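Local coordinates for protein probable oxidoreductase (Mycobacterium abscessus, PDB 4EYE) that probably catalyses a redox reaction as a member of the quinone oxidoreductase branch of the medium-chain dehydrogenase/reductase family, at residues Asp54-Gly59 with Leu132-Ala137; Gly83-Gly88 with Tyr335-Leu340. All blocks are in the same frame, centred on the assembly; numbering follows the deposited sequence.

Interaction 1. Residues Asp54-Gly59 with Leu132-Ala137; sequences DVKAAG and LDDAEA
Ala57 points its methyl group toward the first turn of helix 134-140 and forms the buried, well-packed part of the contact: its CB lies 3.7 Å from Asp134 O and 3.8 Å from Ala135 N, over the peptide group that joins the two residues. The methyl of Ala135 completes this patch, with its CB 4.4 Å from Ala57 CB. Small side chains on both partners let strand and helix approach until the CA atoms of Ala57 and Ala135 are 5.3 Å apart, and Val138 of the same helix also touches Ala57.

On the solvent side Lys56 and Asp134 run alongside each other, but only the base of the lysine stays in touch, with Asp134 OD2 3.2 Å from Lys56 CB. The lysine chain bends at its second torsion (chi2 -70°) and its charged end leads away, leaving Lys56 NZ 6.7 Å from Asp134 OD2. The other carboxylate oxygen of Asp134 is engaged by a salt bridge to Arg104.

The helix start is fixed from within by a capping box: Glu136 N donates to Asp133 OD1 at 2.8 Å, nearly straight at 176°, while Asp133 N returns a bond to Glu136 OE1. The capped first turn, through Asp134 and Ala135, packs against a classic beta bulge in which Lys56 and Ala57 face Ala87, where the chain turns a corner within the GroES-like fold of the alcohol dehydrogenase family.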
ATOM      1  N   ASP A  54       6.129  -6.545 -18.813  1.00 18.21           N
ATOM      2  CA  ASP A  54       6.373  -5.205 -19.286  1.00 18.37           C
ATOM      3  C   ASP A  54       5.639  -4.208 -18.379  1.00 17.94           C
ATOM      4  O   ASP A  54       4.404  -4.147 -18.345  1.00 17.73           O
ATOM      5  CB  ASP A  54       5.907  -4.992 -20.760  1.00 19.02           C
ATOM      6  CG  ASP A  54       6.807  -5.702 -21.759  1.00 19.72           C
ATOM      7  OD1 ASP A  54       7.792  -6.361 -21.370  1.00 20.18           O
ATOM      8  OD2 ASP A  54       6.542  -5.646 -22.964  1.00 20.76           O
ATOM      9  N   VAL A  55       6.419  -3.404 -17.668  1.00 17.67           N
ATOM     10  CA  VAL A  55       5.877  -2.552 -16.602  1.00 17.41           C
ATOM     11  C   VAL A  55       5.213  -1.350 -17.248  1.00 17.81           C
ATOM     12  O   VAL A  55       5.870  -0.633 -18.018  1.00 18.18           O
ATOM     13  CB  VAL A  55       6.989  -2.117 -15.604  1.00 17.03           C
ATOM     14  CG1 VAL A  55       6.465  -1.158 -14.536  1.00 16.69           C
ATOM     15  CG2 VAL A  55       7.622  -3.350 -14.943  1.00 16.93           C
ATOM     16  N   LYS A  56       3.933  -1.132 -16.929  1.00 18.04           N
ATOM     17  CA  LYS A  56       3.230   0.100 -17.297  1.00 18.49           C
ATOM     18  C   LYS A  56       3.073   1.080 -16.156  1.00 17.72           C
ATOM     19  O   LYS A  56       2.876   2.249 -16.373  1.00 17.85           O
ATOM     20  CB  LYS A  56       1.836  -0.233 -17.900  1.00 19.65           C
ATOM     21  CG  LYS A  56       1.930  -1.247 -19.066  1.00 20.93           C
ATOM     22  CD  LYS A  56       2.575  -0.606 -20.302  1.00 22.74           C
ATOM     23  CE  LYS A  56       2.889  -1.647 -21.383  1.00 24.53           C
ATOM     24  NZ  LYS A  56       3.698  -1.025 -22.456  1.00 26.93           N
ATOM     25  N   ALA A  57       3.057   0.589 -14.913  1.00 17.00           N
ATOM     26  CA  ALA A  57       3.047   1.463 -13.790  1.00 16.65           C
ATOM     27  C   ALA A  57       3.813   0.754 -12.635  1.00 16.24           C
ATOM     28  O   ALA A  57       3.590  -0.420 -12.380  1.00 16.12           O
ATOM     29  CB  ALA A  57       1.600   1.833 -13.411  1.00 16.69           C
ATOM     30  N   ALA A  58       4.717   1.463 -12.006  1.00 16.02           N
ATOM     31  CA  ALA A  58       5.467   0.974 -10.826  1.00 15.90           C
ATOM     32  C   ALA A  58       5.040   1.768  -9.619  1.00 15.89           C
ATOM     33  O   ALA A  58       5.155   3.000  -9.597  1.00 15.91           O
ATOM     34  CB  ALA A  58       6.977   1.155 -11.036  1.00 15.80           C
ATOM     35  N   GLY A  59       4.575   1.094  -8.593  1.00 15.96           N
ATOM     36  CA  GLY A  59       4.180   1.798  -7.392  1.00 16.16           C
ATOM     37  C   GLY A  59       5.359   2.342  -6.620  1.00 16.30           C
ATOM     38  O   GLY A  59       6.415   1.715  -6.570  1.00 16.51           O
ATOM     39  N   LEU A 132      -9.960  -1.522 -13.880  1.00 19.26           N
ATOM     40  CA  LEU A 132      -8.892  -0.618 -13.476  1.00 18.60           C
ATOM     41  C   LEU A 132      -7.897  -0.384 -14.586  1.00 18.51           C
ATOM     42  O   LEU A 132      -7.547  -1.303 -15.373  1.00 18.48           O
ATOM     43  CB  LEU A 132      -8.155  -1.168 -12.210  1.00 18.14           C
ATOM     44  CG  LEU A 132      -9.007  -1.407 -10.956  1.00 17.99           C
ATOM     45  CD1 LEU A 132      -8.085  -1.851  -9.812  1.00 17.66           C
ATOM     46  CD2 LEU A 132      -9.844  -0.190 -10.569  1.00 17.96           C
ATOM     47  N   ASP A 133      -7.351   0.826 -14.632  1.00 18.46           N
ATOM     48  CA  ASP A 133      -6.161   1.014 -15.420  1.00 18.47           C
ATOM     49  C   ASP A 133      -4.911   0.519 -14.645  1.00 17.99           C
ATOM     50  O   ASP A 133      -5.027   0.122 -13.496  1.00 17.54           O
ATOM     51  CB  ASP A 133      -6.025   2.471 -15.929  1.00 18.86           C
ATOM     52  CG  ASP A 133      -5.615   3.458 -14.864  1.00 18.65           C
ATOM     53  OD1 ASP A 133      -5.046   3.082 -13.805  1.00 18.30           O
ATOM     54  OD2 ASP A 133      -5.822   4.652 -15.111  1.00 18.98           O
ATOM     55  N   ASP A 134      -3.749   0.514 -15.295  1.00 17.89           N
ATOM     56  CA  ASP A 134      -2.517  -0.046 -14.693  1.00 17.84           C
ATOM     57  C   ASP A 134      -2.028   0.683 -13.442  1.00 17.07           C
ATOM     58  O   ASP A 134      -1.543   0.060 -12.522  1.00 16.70           O
ATOM     59  CB  ASP A 134      -1.387  -0.186 -15.739  1.00 18.36           C
ATOM     60  CG  ASP A 134      -1.740  -1.207 -16.785  1.00 19.36           C
ATOM     61  OD1 ASP A 134      -2.594  -2.093 -16.545  1.00 20.02           O
ATOM     62  OD2 ASP A 134      -1.177  -1.162 -17.866  1.00 20.45           O
ATOM     63  N   ALA A 135      -2.165   1.995 -13.407  1.00 16.83           N
ATOM     64  CA  ALA A 135      -1.852   2.762 -12.176  1.00 16.51           C
ATOM     65  C   ALA A 135      -2.776   2.394 -10.996  1.00 16.26           C
ATOM     66  O   ALA A 135      -2.340   2.204  -9.862  1.00 15.98           O
ATOM     67  CB  ALA A 135      -1.920   4.248 -12.444  1.00 16.67           C
ATOM     68  N   GLU A 136      -4.073   2.341 -11.266  1.00 16.34           N
ATOM     69  CA  GLU A 136      -5.040   1.948 -10.244  1.00 16.27           C
ATOM     70  C   GLU A 136      -4.786   0.526  -9.784  1.00 16.02           C
ATOM     71  O   GLU A 136      -4.893   0.242  -8.583  1.00 15.87           O
ATOM     72  CB  GLU A 136      -6.474   2.113 -10.777  1.00 16.66           C
ATOM     73  CG  GLU A 136      -6.898   3.574 -11.038  1.00 17.00           C
ATOM     74  CD  GLU A 136      -8.218   3.648 -11.853  1.00 17.45           C
ATOM     75  OE1 GLU A 136      -8.510   2.743 -12.661  1.00 17.61           O
ATOM     76  OE2 GLU A 136      -8.967   4.586 -11.584  1.00 17.98           O
ATOM     77  N   ALA A 137      -4.415  -0.347 -10.720  1.00 16.04           N
ATOM     78  CA  ALA A 137      -4.107  -1.744 -10.416  1.00 15.95           C
ATOM     79  C   ALA A 137      -2.851  -1.849  -9.553  1.00 15.78           C
ATOM     80  O   ALA A 137      -2.831  -2.524  -8.508  1.00 15.66           O
ATOM     81  CB  ALA A 137      -3.923  -2.566 -11.680  1.00 16.08           C
TER

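Interaction 2. Residues Gly83-Gly88 with Tyr335-Leu340; sequences GIETAG and YGKMVL
Glu85 and Lys337 reach toward each other from opposite directions and meet in a buried salt bridge, with Lys337 NZ 2.7 Å from Glu85 OE1. The ammonium approaches the syn lone pair of that oxygen, the side on which OE2 lies, yet the grip is one-sided, since Lys337 NZ stands 3.5 Å from Glu85 OE2. The lysine methylene next to the charge follows it in, bringing Lys337 CE to 3.2 Å from Glu85 OE1.

Chain shape brings the two groups together. Glu85 runs extended beyond CG (chi2 172°), spanning the gap from its strand, whereas Lys337 makes one bend at its second torsion (chi2 75°) and is straight from there to NZ.

The two strands that supply the charges, 85-92 and 337-341, belong to one mixed sheet of the GroES-like fold but are not neighbours in it: strand 57-59 runs between them and pairs antiparallel with each. The ion pair therefore passes across an intervening strand, joining a strand from the first third of the sequence to one at the C-terminus.

Further hydrogen bonds share both charged groups. Glu85 OE2 accepts from Ala142 N, and Lys337 NZ also donates to Val60 O just beyond the intervening strand, so both carboxylate oxygens have a partner and the ammonium has two. A (4S)-2-methyl-2,4-pentanediol, probably from the crystallisation liquor, lies about 6 Å from the Glu85 side chain.

On the helix side, Val138 packs on Glu85 and Ala139 on Lys337.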
ATOM      1  N   GLY A  83      11.752  -1.058  -5.920  1.00 16.75           N
ATOM      2  CA  GLY A  83      10.346  -1.103  -6.366  1.00 16.87           C
ATOM      3  C   GLY A  83       9.754  -2.469  -6.179  1.00 17.02           C
ATOM      4  O   GLY A  83      10.223  -3.471  -6.802  1.00 17.33           O
ATOM      5  N   ILE A  84       8.757  -2.528  -5.315  1.00 17.22           N
ATOM      6  CA  ILE A  84       8.134  -3.772  -4.957  1.00 17.44           C
ATOM      7  C   ILE A  84       6.918  -4.087  -5.809  1.00 17.45           C
ATOM      8  O   ILE A  84       6.598  -5.245  -5.977  1.00 18.07           O
ATOM      9  CB  ILE A  84       7.708  -3.771  -3.488  1.00 17.74           C
ATOM     10  CG1 ILE A  84       8.944  -3.775  -2.564  1.00 18.13           C
ATOM     11  CG2 ILE A  84       6.707  -4.898  -3.252  1.00 17.84           C
ATOM     12  CD1 ILE A  84       8.572  -3.804  -1.057  1.00 18.63           C
ATOM     13  N   GLU A  85       6.237  -3.086  -6.306  1.00 17.15           N
ATOM     14  CA  GLU A  85       4.895  -3.233  -6.882  1.00 17.14           C
ATOM     15  C   GLU A  85       4.921  -2.815  -8.334  1.00 16.53           C
ATOM     16  O   GLU A  85       5.340  -1.694  -8.609  1.00 16.24           O
ATOM     17  CB  GLU A  85       3.944  -2.210  -6.242  1.00 17.57           C
ATOM     18  CG  GLU A  85       3.667  -2.305  -4.812  1.00 18.40           C
ATOM     19  CD  GLU A  85       2.873  -1.101  -4.351  1.00 19.03           C
ATOM     20  OE1 GLU A  85       3.457   0.041  -4.402  1.00 20.23           O
ATOM     21  OE2 GLU A  85       1.711  -1.305  -3.945  1.00 19.24           O
ATOM     22  N   THR A  86       4.422  -3.671  -9.223  1.00 16.27           N
ATOM     23  CA  THR A  86       4.270  -3.343 -10.674  1.00 16.09           C
ATOM     24  C   THR A  86       2.955  -3.830 -11.233  1.00 16.15           C
ATOM     25  O   THR A  86       2.342  -4.796 -10.709  1.00 16.24           O
ATOM     26  CB  THR A  86       5.411  -3.926 -11.545  1.00 16.07           C
ATOM     27  OG1 THR A  86       5.525  -5.347 -11.378  1.00 16.15           O
ATOM     28  CG2 THR A  86       6.792  -3.244 -11.186  1.00 15.97           C
ATOM     29  N   ALA A  87       2.520  -3.179 -12.310  1.00 16.17           N
ATOM     30  CA  ALA A  87       1.429  -3.632 -13.094  1.00 16.43           C
ATOM     31  C   ALA A  87       1.766  -3.375 -14.562  1.00 16.72           C
ATOM     32  O   ALA A  87       2.397  -2.361 -14.912  1.00 16.64           O
ATOM     33  CB  ALA A  87       0.125  -2.934 -12.686  1.00 16.45           C
ATOM     34  N   GLY A  88       1.377  -4.313 -15.419  1.00 17.04           N
ATOM     35  CA  GLY A  88       1.635  -4.184 -16.844  1.00 17.47           C
ATOM     36  C   GLY A  88       1.113  -5.387 -17.631  1.00 17.97           C
ATOM     37  O   GLY A  88       0.030  -5.884 -17.325  1.00 17.96           O
ATOM     38  N   TYR A 335      -0.512  12.244  -1.740  1.00 22.26           N
ATOM     39  CA  TYR A 335      -1.793  11.780  -1.247  1.00 21.95           C
ATOM     40  C   TYR A 335      -2.167  10.537  -2.047  1.00 20.39           C
ATOM     41  O   TYR A 335      -2.018  10.493  -3.248  1.00 20.12           O
ATOM     42  CB  TYR A 335      -2.886  12.849  -1.385  1.00 23.05           C
ATOM     43  CG  TYR A 335      -2.624  14.206  -0.739  1.00 24.52           C
ATOM     44  CD1 TYR A 335      -1.610  14.397   0.201  1.00 25.75           C
ATOM     45  CD2 TYR A 335      -3.382  15.300  -1.107  1.00 25.58           C
ATOM     46  CE1 TYR A 335      -1.350  15.666   0.748  1.00 26.74           C
ATOM     47  CE2 TYR A 335      -3.159  16.562  -0.569  1.00 27.01           C
ATOM     48  CZ  TYR A 335      -2.145  16.742   0.368  1.00 27.88           C
ATOM     49  OH  TYR A 335      -1.924  17.995   0.894  1.00 29.21           O
ATOM     50  N   GLY A 336      -2.673   9.528  -1.382  1.00 19.33           N
ATOM     51  CA  GLY A 336      -3.086   8.304  -2.068  1.00 18.56           C
ATOM     52  C   GLY A 336      -1.820   7.627  -2.606  1.00 17.85           C
ATOM     53  O   GLY A 336      -0.843   7.435  -1.862  1.00 18.08           O
ATOM     54  N   LYS A 337      -1.822   7.293  -3.891  1.00 17.10           N
ATOM     55  CA  LYS A 337      -0.727   6.568  -4.483  1.00 16.41           C
ATOM     56  C   LYS A 337      -0.027   7.395  -5.583  1.00 16.35           C
ATOM     57  O   LYS A 337      -0.666   8.025  -6.408  1.00 16.42           O
ATOM     58  CB  LYS A 337      -1.252   5.243  -5.065  1.00 16.04           C
ATOM     59  CG  LYS A 337      -0.150   4.254  -5.456  1.00 15.85           C
ATOM     60  CD  LYS A 337       0.450   3.615  -4.188  1.00 15.64           C
ATOM     61  CE  LYS A 337       1.610   2.703  -4.485  1.00 15.55           C
ATOM     62  NZ  LYS A 337       2.107   2.055  -3.233  1.00 15.49           N
ATOM     63  N   MET A 338       1.291   7.292  -5.620  1.00 16.15           N
ATOM     64  CA  MET A 338       2.104   7.770  -6.719  1.00 16.22           C
ATOM     65  C   MET A 338       2.627   6.558  -7.506  1.00 15.83           C
ATOM     66  O   MET A 338       3.057   5.572  -6.901  1.00 15.50           O
ATOM     67  CB  MET A 338       3.305   8.524  -6.170  1.00 16.57           C
ATOM     68  CG  MET A 338       4.485   8.746  -7.119  1.00 16.86           C
ATOM     69  SD  MET A 338       5.903   9.592  -6.302  1.00 17.42           S
ATOM     70  CE  MET A 338       5.494  11.312  -6.455  1.00 17.58           C
ATOM     71  N   VAL A 339       2.703   6.706  -8.829  1.00 15.76           N
ATOM     72  CA  VAL A 339       3.319   5.696  -9.652  1.00 15.63           C
ATOM     73  C   VAL A 339       4.325   6.323 -10.598  1.00 15.89           C
ATOM     74  O   VAL A 339       4.276   7.533 -10.886  1.00 16.08           O
ATOM     75  CB  VAL A 339       2.270   4.831 -10.412  1.00 15.52           C
ATOM     76  CG1 VAL A 339       1.179   4.289  -9.466  1.00 15.33           C
ATOM     77  CG2 VAL A 339       1.589   5.633 -11.510  1.00 15.79           C
ATOM     78  N   LEU A 340       5.239   5.482 -11.054  1.00 15.91           N
ATOM     79  CA  LEU A 340       6.183   5.799 -12.073  1.00 16.25           C
ATOM     80  C   LEU A 340       5.772   5.121 -13.351  1.00 16.65           C
ATOM     81  O   LEU A 340       5.355   3.946 -13.353  1.00 16.58           O
ATOM     82  CB  LEU A 340       7.596   5.302 -11.665  1.00 16.15           C
ATOM     83  CG  LEU A 340       8.117   5.752 -10.321  1.00 16.08           C
ATOM     84  CD1 LEU A 340       9.573   5.257 -10.052  1.00 16.12           C
ATOM     85  CD2 LEU A 340       8.006   7.274 -10.127  1.00 16.30           C
TER

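Interactions 1 and 2 lie about 7 Å apart, centre to centre, and meet on the same sheet. The chain around the corner at Lys56 and along strand 57-59 ties them together: Lys56 N is 2.8 Å from Ala87 O, and Ala58 O is 2.9 Å from Leu340 N, both probable backbone hydrogen bonds. Helix 134-140 is common to both as well: its first turn packs in interaction 1, while Val138 touches residues of both contacts. Their chemistry follows depth. The contact of 54-59 with 132-137 is partly buried, with methyl groups inside and a carboxylate beside a lysine chain at the exposed margin, whereas 83-88 and 335-340 meet in the interior through paired charges alone.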